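Local coordinates for Pro-Pro endopeptidase (PDB 6FPC), which is a secreted zinc-dependent endoprotease that cleaves the peptide bond between two prolines in a PLP-PVP motif, and may thereby regulate adhesion of Paenibacillus alvei, at residues K9-P14 against V46-Q52; S86-V90 against H115-L120; E130-I134 against L180-M185. All blocks are in the same frame, centred on the assembly; numbering follows the deposited sequence.

Contact 1 (K9-P14 against V46-Q52); sequences KLVVLP and VKIKLTQ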
loop_
_atom_site.group_PDB
_atom_site.type_symbol
_atom_site.label_atom_id
_atom_site.label_comp_id
_atom_site.label_asym_id
_atom_site.label_seq_id
_atom_site.Cartn_x
_atom_site.Cartn_y
_atom_site.Cartn_z
ATOM N N LYS A 9 8.160 11.821 -11.920
ATOM C CA LYS A 9 7.469 11.248 -13.077
ATOM C C LYS A 9 6.519 10.093 -12.692
ATOM O O LYS A 9 5.483 9.928 -13.338
ATOM C CB LYS A 9 8.431 10.851 -14.206
ATOM C CG LYS A 9 9.493 9.833 -13.848
ATOM C CD LYS A 9 10.407 9.608 -15.044
ATOM C CE LYS A 9 11.313 8.439 -14.787
ATOM N NZ LYS A 9 12.340 8.286 -15.849
ATOM N N LEU A 10 6.858 9.323 -11.639
ATOM C CA LEU A 10 6.066 8.195 -11.132
ATOM C C LEU A 10 4.782 8.669 -10.417
ATOM O O LEU A 10 3.718 8.050 -10.581
ATOM C CB LEU A 10 6.933 7.324 -10.199
ATOM C CG LEU A 10 6.327 6.057 -9.578
ATOM C CD1 LEU A 10 6.075 4.972 -10.626
ATOM C CD2 LEU A 10 7.253 5.464 -8.544
ATOM N N VAL A 11 4.889 9.753 -9.616
ATOM C CA VAL A 11 3.736 10.308 -8.896
ATOM C C VAL A 11 3.002 11.273 -9.809
ATOM O O VAL A 11 3.602 12.234 -10.287
ATOM C CB VAL A 11 4.097 10.944 -7.523
ATOM C CG1 VAL A 11 2.888 11.662 -6.896
ATOM C CG2 VAL A 11 4.654 9.888 -6.573
ATOM N N VAL A 12 1.722 10.997 -10.075
ATOM C CA VAL A 12 0.902 11.858 -10.920
ATOM C C VAL A 12 -0.082 12.632 -10.024
ATOM O O VAL A 12 -0.937 12.028 -9.383
ATOM C CB VAL A 12 0.223 11.091 -12.090
ATOM C CG1 VAL A 12 -0.640 12.027 -12.941
ATOM C CG2 VAL A 12 1.274 10.404 -12.974
ATOM N N LEU A 13 0.098 13.953 -9.940
ATOM C CA LEU A 13 -0.751 14.833 -9.133
ATOM C C LEU A 13 -1.967 15.246 -9.975
ATOM O O LEU A 13 -1.877 15.169 -11.205
ATOM C CB LEU A 13 0.047 16.069 -8.628
ATOM C CG LEU A 13 1.248 15.773 -7.702
ATOM C CD1 LEU A 13 1.984 17.015 -7.354
ATOM C CD2 LEU A 13 0.825 15.055 -6.420
ATOM N N PRO A 14 -3.119 15.645 -9.370
ATOM C CA PRO A 14 -4.290 16.002 -10.197
ATOM C C PRO A 14 -4.065 17.222 -11.090
ATOM O O PRO A 14 -3.374 18.171 -10.693
ATOM C CB PRO A 14 -5.392 16.272 -9.164
ATOM C CG PRO A 14 -4.940 15.590 -7.915
ATOM C CD PRO A 14 -3.445 15.730 -7.927
ATOM N N VAL A 46 3.658 1.602 -14.188
ATOM C CA VAL A 46 2.941 1.926 -12.951
ATOM C C VAL A 46 2.978 3.429 -12.768
ATOM O O VAL A 46 3.997 4.053 -13.047
ATOM C CB VAL A 46 3.469 1.186 -11.674
ATOM C CG1 VAL A 46 2.795 1.707 -10.389
ATOM C CG2 VAL A 46 3.246 -0.319 -11.781
ATOM N N LYS A 47 1.858 3.994 -12.329
ATOM C CA LYS A 47 1.741 5.393 -11.945
ATOM C C LYS A 47 1.122 5.427 -10.557
ATOM O O LYS A 47 0.246 4.620 -10.251
ATOM C CB LYS A 47 0.917 6.234 -12.954
ATOM C CG LYS A 47 1.639 6.541 -14.290
ATOM C CD LYS A 47 2.961 7.323 -14.150
ATOM C CE LYS A 47 3.458 7.908 -15.467
ATOM N NZ LYS A 47 3.589 6.879 -16.544
ATOM N N ILE A 48 1.633 6.291 -9.698
ATOM C CA ILE A 48 1.075 6.491 -8.358
ATOM C C ILE A 48 0.282 7.783 -8.457
ATOM O O ILE A 48 0.853 8.876 -8.494
ATOM C CB ILE A 48 2.122 6.529 -7.220
ATOM C CG1 ILE A 48 2.950 5.239 -7.150
ATOM C CG2 ILE A 48 1.441 6.870 -5.865
ATOM C CD1 ILE A 48 4.249 5.407 -6.354
ATOM N N LYS A 49 -1.039 7.651 -8.543
ATOM C CA LYS A 49 -1.918 8.805 -8.681
ATOM C C LYS A 49 -2.499 9.229 -7.334
ATOM O O LYS A 49 -3.218 8.455 -6.697
ATOM C CB LYS A 49 -3.034 8.515 -9.702
ATOM C CG LYS A 49 -2.501 8.358 -11.120
ATOM C CD LYS A 49 -3.600 8.247 -12.151
ATOM C CE LYS A 49 -3.017 7.998 -13.529
ATOM N NZ LYS A 49 -4.078 7.844 -14.548
ATOM N N LEU A 50 -2.168 10.452 -6.899
ATOM C CA LEU A 50 -2.706 11.012 -5.655
ATOM C C LEU A 50 -3.907 11.815 -6.096
ATOM O O LEU A 50 -3.788 12.675 -6.972
ATOM C CB LEU A 50 -1.661 11.889 -4.941
ATOM C CG LEU A 50 -0.294 11.246 -4.659
ATOM C CD1 LEU A 50 0.606 12.202 -3.930
ATOM C CD2 LEU A 50 -0.420 9.885 -3.941
ATOM N N THR A 51 -5.084 11.456 -5.589
ATOM C CA THR A 51 -6.339 12.051 -6.045
ATOM C C THR A 51 -6.947 13.010 -5.045
ATOM O O THR A 51 -6.901 12.758 -3.846
ATOM C CB THR A 51 -7.329 10.930 -6.445
ATOM O OG1 THR A 51 -7.831 10.267 -5.274
ATOM C CG2 THR A 51 -6.691 9.882 -7.374
ATOM N N GLN A 52 -7.541 14.108 -5.533
ATOM C CA GLN A 52 -8.191 15.037 -4.621
ATOM C C GLN A 52 -9.592 14.540 -4.253
ATOM O O GLN A 52 -10.016 14.738 -3.126
ATOM C CB GLN A 52 -8.182 16.493 -5.128
ATOM C CG GLN A 52 -8.655 17.507 -4.077
ATOM C CD GLN A 52 -7.842 17.571 -2.796
ATOM O OE1 GLN A 52 -6.607 17.462 -2.778
ATOM N NE2 GLN A 52 -8.525 17.768 -1.682
HETATM O O HOH W 1 -3.694 12.103 -9.625
#
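Val11 and Ile48 share the buried face of a two-strand pairing, with Leu50 packing alongside, all under helix 20-30; Leu10 flanks it under helix 35-43 and Leu13 lies at its margin. Leu50 CD1 receives two methyl groups, Val11 CG1 and Leu13 CD2, each at 3.8 Å. At the helix end, Leu10 CD2 reaches Ile48 CD1 at 3.7 Å; chi1 of -178° turns the leucine's branch beside its own carbonyl and toward the neighbouring strand. On the other face Val12 CG2 sits on the bent aliphatic chain of Lys47, 3.7 Å from Lys47 CD, while the extended Lys49 runs off to a salt bridge with Glu60. Between the faces the backbones zip in parallel register. Ile48 N gives a nearly straight bond to Leu10 O (2.9 Å, 170°), and Val12 binds both ways, its N to Ile48 O and its O to Leu50 N (3.2 Å). Beyond Val12 the strands separate; a water donates to Val12 O and to Leu50 O (2.7 Å), beside Pro14, which has no N-H to offer. Adjacent parallel strands joined through helices 20-30 and 35-43 form a beta-alpha-beta crossover at the sheet margin of this M34 metalloprotease.

Contact 2 (S86-V90 against H115-L120); sequences SERVV and HAVDRL. With CD (cadmium ion), chain F.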
loop_
_atom_site.group_PDB
_atom_site.type_symbol
_atom_site.label_atom_id
_atom_site.label_comp_id
_atom_site.label_asym_id
_atom_site.label_seq_id
_atom_site.Cartn_x
_atom_site.Cartn_y
_atom_site.Cartn_z
ATOM N N SER A 86 -4.724 -0.760 -5.628
ATOM C CA SER A 86 -3.493 -1.032 -6.360
ATOM C C SER A 86 -3.758 -2.107 -7.399
ATOM O O SER A 86 -4.180 -3.205 -7.053
ATOM C CB SER A 86 -2.401 -1.486 -5.393
ATOM O OG SER A 86 -1.127 -1.599 -6.011
ATOM N N GLU A 87 -3.598 -1.764 -8.667
ATOM C CA GLU A 87 -3.749 -2.722 -9.753
ATOM C C GLU A 87 -2.539 -2.464 -10.662
ATOM O O GLU A 87 -1.435 -2.842 -10.278
ATOM C CB GLU A 87 -5.145 -2.573 -10.414
ATOM C CG GLU A 87 -5.469 -3.559 -11.538
ATOM C CD GLU A 87 -5.392 -5.057 -11.296
ATOM O OE1 GLU A 87 -5.504 -5.489 -10.129
ATOM O OE2 GLU A 87 -5.207 -5.803 -12.284
ATOM N N ARG A 88 -2.697 -1.730 -11.759
ATOM C CA ARG A 88 -1.539 -1.353 -12.562
ATOM C C ARG A 88 -1.260 0.121 -12.332
ATOM O O ARG A 88 -0.219 0.652 -12.698
ATOM C CB ARG A 88 -1.738 -1.721 -14.017
ATOM C CG ARG A 88 -1.555 -3.216 -14.167
ATOM C CD ARG A 88 -1.131 -3.550 -15.539
ATOM N NE ARG A 88 0.266 -3.206 -15.815
ATOM C CZ ARG A 88 1.239 -4.101 -15.947
ATOM N NH1 ARG A 88 0.987 -5.395 -15.790
ATOM N NH2 ARG A 88 2.466 -3.712 -16.255
ATOM N N VAL A 89 -2.219 0.763 -11.710
ATOM C CA VAL A 89 -2.165 2.127 -11.227
ATOM C C VAL A 89 -2.291 1.992 -9.704
ATOM O O VAL A 89 -2.956 1.053 -9.217
ATOM C CB VAL A 89 -3.292 2.995 -11.849
ATOM C CG1 VAL A 89 -4.689 2.550 -11.402
ATOM C CG2 VAL A 89 -3.070 4.473 -11.565
ATOM N N VAL A 90 -1.628 2.891 -8.959
ATOM C CA VAL A 90 -1.767 2.927 -7.501
ATOM C C VAL A 90 -2.527 4.235 -7.281
ATOM O O VAL A 90 -2.043 5.276 -7.686
ATOM C CB VAL A 90 -0.402 2.879 -6.768
ATOM C CG1 VAL A 90 -0.588 3.019 -5.252
ATOM C CG2 VAL A 90 0.343 1.588 -7.099
ATOM N N HIS A 115 1.864 -3.273 -2.742
ATOM C CA HIS A 115 1.140 -4.312 -3.469
ATOM C C HIS A 115 1.657 -4.362 -4.924
ATOM O O HIS A 115 1.929 -5.453 -5.430
ATOM C CB HIS A 115 -0.387 -4.092 -3.462
ATOM C CG HIS A 115 -1.079 -4.532 -2.197
ATOM N ND1 HIS A 115 -0.964 -5.829 -1.719
ATOM C CD2 HIS A 115 -1.944 -3.848 -1.412
ATOM C CE1 HIS A 115 -1.730 -5.885 -0.638
ATOM N NE2 HIS A 115 -2.342 -4.718 -0.410
ATOM N N ALA A 116 1.800 -3.187 -5.586
ATOM C CA ALA A 116 2.307 -3.122 -6.972
ATOM C C ALA A 116 3.745 -3.640 -7.049
ATOM O O ALA A 116 4.076 -4.353 -7.988
ATOM C CB ALA A 116 2.213 -1.698 -7.508
ATOM N N VAL A 117 4.582 -3.334 -6.040
ATOM C CA VAL A 117 5.974 -3.822 -5.953
ATOM C C VAL A 117 5.967 -5.358 -5.886
ATOM O O VAL A 117 6.672 -6.018 -6.657
ATOM C CB VAL A 117 6.718 -3.216 -4.723
ATOM C CG1 VAL A 117 8.116 -3.817 -4.552
ATOM C CG2 VAL A 117 6.795 -1.693 -4.798
ATOM N N ASP A 118 5.134 -5.929 -4.982
ATOM C CA ASP A 118 5.008 -7.382 -4.842
ATOM C C ASP A 118 4.610 -8.033 -6.178
ATOM O O ASP A 118 5.304 -8.942 -6.643
ATOM C CB ASP A 118 3.942 -7.697 -3.774
ATOM C CG ASP A 118 3.815 -9.155 -3.396
ATOM O OD1 ASP A 118 4.822 -9.913 -3.554
ATOM O OD2 ASP A 118 2.732 -9.542 -2.909
ATOM N N ARG A 119 3.536 -7.528 -6.814
ATOM C CA ARG A 119 3.015 -8.108 -8.063
ATOM C C ARG A 119 3.875 -7.927 -9.271
ATOM O O ARG A 119 4.079 -8.881 -10.033
ATOM C CB ARG A 119 1.616 -7.541 -8.392
ATOM C CG ARG A 119 0.483 -8.416 -7.892
ATOM C CD ARG A 119 -0.845 -7.725 -8.089
ATOM N NE ARG A 119 -1.306 -7.801 -9.477
ATOM C CZ ARG A 119 -2.489 -7.354 -9.887
ATOM N NH1 ARG A 119 -3.337 -6.807 -9.022
ATOM N NH2 ARG A 119 -2.837 -7.460 -11.162
ATOM N N LEU A 120 4.321 -6.688 -9.493
ATOM C CA LEU A 120 4.980 -6.303 -10.746
ATOM C C LEU A 120 6.478 -6.152 -10.718
ATOM O O LEU A 120 7.087 -6.147 -11.789
ATOM C CB LEU A 120 4.340 -5.002 -11.240
ATOM C CG LEU A 120 2.802 -5.012 -11.333
ATOM C CD1 LEU A 120 2.295 -3.696 -11.798
ATOM C CD2 LEU A 120 2.285 -6.099 -12.308
HETATM CD CD CD F . -3.889 -4.173 1.076
HETATM O O HOH W 2 -5.417 -3.330 -0.000
#
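Ser86 and Val90 press on His115 and Ala116, setting the turn end of the beta hairpin 84-93 and its flanking strand residues against the HExxH zinc-binding helix. This inner half is compact. Val90 CG2 packs on Ala116 CB at 3.8 Å, and Ser86 OG, hydrogen-bonded to the carbonyl of Glu112, lies 3.6 Å from His115 CB. The backbone bond from Glu87 N to Val89 O (2.9 Å) tightens the turn, part of the region decisive for substrate specificity.

The outer side faces solvent and rests on charged groups at the ends of long side chains. Arg119, bent at chi3 (78°), grips Glu87 end-on in a salt bridge of two hydrogen bonds, NH1 to Glu87 OE1 at 2.8 Å and NH2 to Glu87 OE2 at 3.1 Å. Both oxygens lie near the guanidinium plane, yet the nitrogens approach from above the carboxylate. Leu120 lies against Arg88, CD2 3.8 Å from Arg88 NH1 and CD1 over one face of the guanidinium, whose NH2 is hydrogen-bonded to the carbonyl of Lys44. At the other end of segment 115-120, His115 shares the metal site with His111, Tyr148 and Glu155; His115 NE2 lies 2.2 Å from the cadmium ion, which also takes a water at 2.0 Å.

Contact 3 (E130-I134 against L180-M185); sequences EFINI and LTYEFM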
loop_
_atom_site.group_PDB
_atom_site.type_symbol
_atom_site.label_atom_id
_atom_site.label_comp_id
_atom_site.label_asym_id
_atom_site.label_seq_id
_atom_site.Cartn_x
_atom_site.Cartn_y
_atom_site.Cartn_z
ATOM N N GLU A 130 8.981 -19.386 1.365
ATOM C CA GLU A 130 9.738 -18.707 2.404
ATOM C C GLU A 130 8.860 -17.670 3.102
ATOM O O GLU A 130 8.831 -17.635 4.332
ATOM C CB GLU A 130 10.997 -18.027 1.828
ATOM C CG GLU A 130 11.898 -17.424 2.898
ATOM C CD GLU A 130 12.997 -16.466 2.468
ATOM O OE1 GLU A 130 12.975 -15.988 1.310
ATOM O OE2 GLU A 130 13.882 -16.182 3.309
ATOM N N PHE A 131 8.176 -16.813 2.317
ATOM C CA PHE A 131 7.327 -15.779 2.911
ATOM C C PHE A 131 6.094 -16.391 3.566
ATOM O O PHE A 131 5.721 -15.947 4.649
ATOM C CB PHE A 131 6.984 -14.630 1.958
ATOM C CG PHE A 131 6.434 -13.431 2.727
ATOM C CD1 PHE A 131 7.272 -12.637 3.504
ATOM C CD2 PHE A 131 5.071 -13.161 2.746
ATOM C CE1 PHE A 131 6.764 -11.551 4.234
ATOM C CE2 PHE A 131 4.566 -12.061 3.457
ATOM C CZ PHE A 131 5.410 -11.285 4.217
ATOM N N ILE A 132 5.476 -17.410 2.927
ATOM C CA ILE A 132 4.307 -18.104 3.503
ATOM C C ILE A 132 4.641 -18.655 4.901
ATOM O O ILE A 132 3.823 -18.532 5.822
ATOM C CB ILE A 132 3.800 -19.236 2.558
ATOM C CG1 ILE A 132 3.199 -18.683 1.213
ATOM C CG2 ILE A 132 2.825 -20.214 3.264
ATOM C CD1 ILE A 132 2.089 -17.821 1.259
ATOM N N ASN A 133 5.826 -19.283 5.037
ATOM C CA ASN A 133 6.307 -19.822 6.301
ATOM C C ASN A 133 6.389 -18.690 7.368
ATOM O O ASN A 133 5.915 -18.873 8.488
ATOM C CB ASN A 133 7.666 -20.529 6.123
ATOM C CG ASN A 133 8.248 -21.025 7.431
ATOM O OD1 ASN A 133 7.752 -21.980 8.043
ATOM N ND2 ASN A 133 9.295 -20.364 7.904
ATOM N N ILE A 134 6.949 -17.520 6.991
ATOM C CA ILE A 134 7.070 -16.361 7.870
ATOM C C ILE A 134 5.665 -15.847 8.288
ATOM O O ILE A 134 5.406 -15.611 9.479
ATOM C CB ILE A 134 7.937 -15.264 7.206
ATOM C CG1 ILE A 134 9.417 -15.696 7.138
ATOM C CG2 ILE A 134 7.813 -13.935 7.971
ATOM C CD1 ILE A 134 10.214 -14.938 6.077
ATOM N N LEU A 180 11.365 -12.701 12.232
ATOM C CA LEU A 180 11.589 -13.367 10.946
ATOM C C LEU A 180 11.148 -12.458 9.783
ATOM O O LEU A 180 11.821 -12.430 8.754
ATOM C CB LEU A 180 10.937 -14.755 10.853
ATOM C CG LEU A 180 11.424 -15.799 11.855
ATOM C CD1 LEU A 180 10.399 -16.896 12.017
ATOM C CD2 LEU A 180 12.798 -16.386 11.457
ATOM N N THR A 181 10.068 -11.660 9.985
ATOM C CA THR A 181 9.556 -10.732 8.962
ATOM C C THR A 181 10.547 -9.593 8.807
ATOM O O THR A 181 10.810 -9.179 7.677
ATOM C CB THR A 181 8.141 -10.218 9.297
ATOM O OG1 THR A 181 7.305 -11.325 9.608
ATOM C CG2 THR A 181 7.490 -9.465 8.127
ATOM N N TYR A 182 11.076 -9.070 9.936
ATOM C CA TYR A 182 12.066 -7.987 9.909
ATOM C C TYR A 182 13.314 -8.408 9.076
ATOM O O TYR A 182 13.782 -7.635 8.247
ATOM C CB TYR A 182 12.459 -7.561 11.342
ATOM C CG TYR A 182 13.697 -6.692 11.394
ATOM C CD1 TYR A 182 14.961 -7.255 11.545
ATOM C CD2 TYR A 182 13.611 -5.311 11.226
ATOM C CE1 TYR A 182 16.112 -6.465 11.538
ATOM C CE2 TYR A 182 14.755 -4.509 11.231
ATOM C CZ TYR A 182 16.002 -5.092 11.392
ATOM O OH TYR A 182 17.131 -4.315 11.418
ATOM N N GLU A 183 13.839 -9.616 9.325
ATOM C CA GLU A 183 14.996 -10.210 8.639
ATOM C C GLU A 183 14.752 -10.293 7.113
ATOM O O GLU A 183 15.589 -9.854 6.319
ATOM C CB GLU A 183 15.267 -11.600 9.219
ATOM C CG GLU A 183 16.477 -12.292 8.610
ATOM C CD GLU A 183 16.798 -13.656 9.192
ATOM O OE1 GLU A 183 15.855 -14.452 9.424
ATOM O OE2 GLU A 183 18.002 -13.930 9.406
ATOM N N PHE A 184 13.567 -10.802 6.722
ATOM C CA PHE A 184 13.157 -10.916 5.324
ATOM C C PHE A 184 13.111 -9.523 4.675
ATOM O O PHE A 184 13.688 -9.341 3.599
ATOM C CB PHE A 184 11.800 -11.623 5.235
ATOM C CG PHE A 184 11.229 -11.749 3.838
ATOM C CD1 PHE A 184 11.482 -12.876 3.066
ATOM C CD2 PHE A 184 10.402 -10.755 3.313
ATOM C CE1 PHE A 184 10.947 -12.994 1.774
ATOM C CE2 PHE A 184 9.857 -10.878 2.026
ATOM C CZ PHE A 184 10.124 -12.002 1.275
ATOM N N MET A 185 12.456 -8.536 5.341
ATOM C CA MET A 185 12.352 -7.171 4.810
ATOM C C MET A 185 13.692 -6.510 4.659
ATOM O O MET A 185 13.929 -5.891 3.620
ATOM C CB MET A 185 11.397 -6.287 5.628
ATOM C CG MET A 185 9.946 -6.760 5.588
ATOM S SD MET A 185 9.217 -6.849 3.923
ATOM C CE MET A 185 7.629 -7.616 4.299
#
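Segments 130-134 and 180-185 pack side by side in a buried, almost wholly apolar contact between helices 129-138 and 179-188, within the helical C-terminal part of the chain, Phe131 and Ile134 of one meeting Thr181 and Phe184 of the other. The segments run nearly antiparallel, at 151°, with their axes 10.3 Å apart at closest approach, a spacing that leaves room for aromatic rings between them.

Phe184 is central. Its chi1 of 177° sends the ring across to the facing helix, where Phe131 comes over one face. Phe131 CD1 stands above that face, displaced toward the rim and 3.5 Å from Phe184 CE2, with the ring planes oblique and the centroids 4.9 Å apart. The edge of the Phe184 ring meets the extended Glu130: the carboxylate lies near the ring plane but is turned steeply to it, bringing OE1 to 3.6 Å from Phe184 CE1. Ile134 divides its branches. CG1 lies against Leu180 CB at 4.1 Å and CD1 touches Phe184 CB at 3.8 Å, whereas CG2 presses on Thr181 OG1 at 3.1 Å, a tight approach of a methyl group to a hydroxyl. Met185 CE reaches Phe131 CE1 at 4.0 Å, and the same methionine also rests on Phe157 and Tyr164 of helix 153-166, which carries the zinc ligand Glu155.

The two segments therefore cohere through ring, methyl and methylene packing, without hydrogen bonds between them. One turn beyond Ile134, Glu138 does tie the helices, by hydrogen bonds to Thr181 OG1 and Leu180 N. The buried Thr181 hydroxyl is thus satisfied by Glu138 and by Tyr156 of helix 153-166. Glu130 probably adds a modest electrostatic attraction, since its carboxylate oxygen faces the slightly positive hydrogen rim of Phe184.

In the fold
From the N terminus, contact 1 closes first, bringing strand 47-51 back beside strand 11-12 after helices 20-30 and 35-43. Contact 2 then returns helix 108-121 to the hairpin 84-93, and contact 3 joins helix 129-138 to helix 179-188 across three intervening helices. The loops follow in series; none nests or crosses. Contacts 1 and 2 touch: strand 47-51 neighbours strand 89-93, with probable hydrogen bonds from Lys49 N to Val90 O and Val90 N to Lys47 O. Contact 3 stands apart, its nearest atoms about 7 Å from contact 2 and about 17 Å from contact 1. The order of the parts is sheet, zinc-binding helix, C-terminal helices.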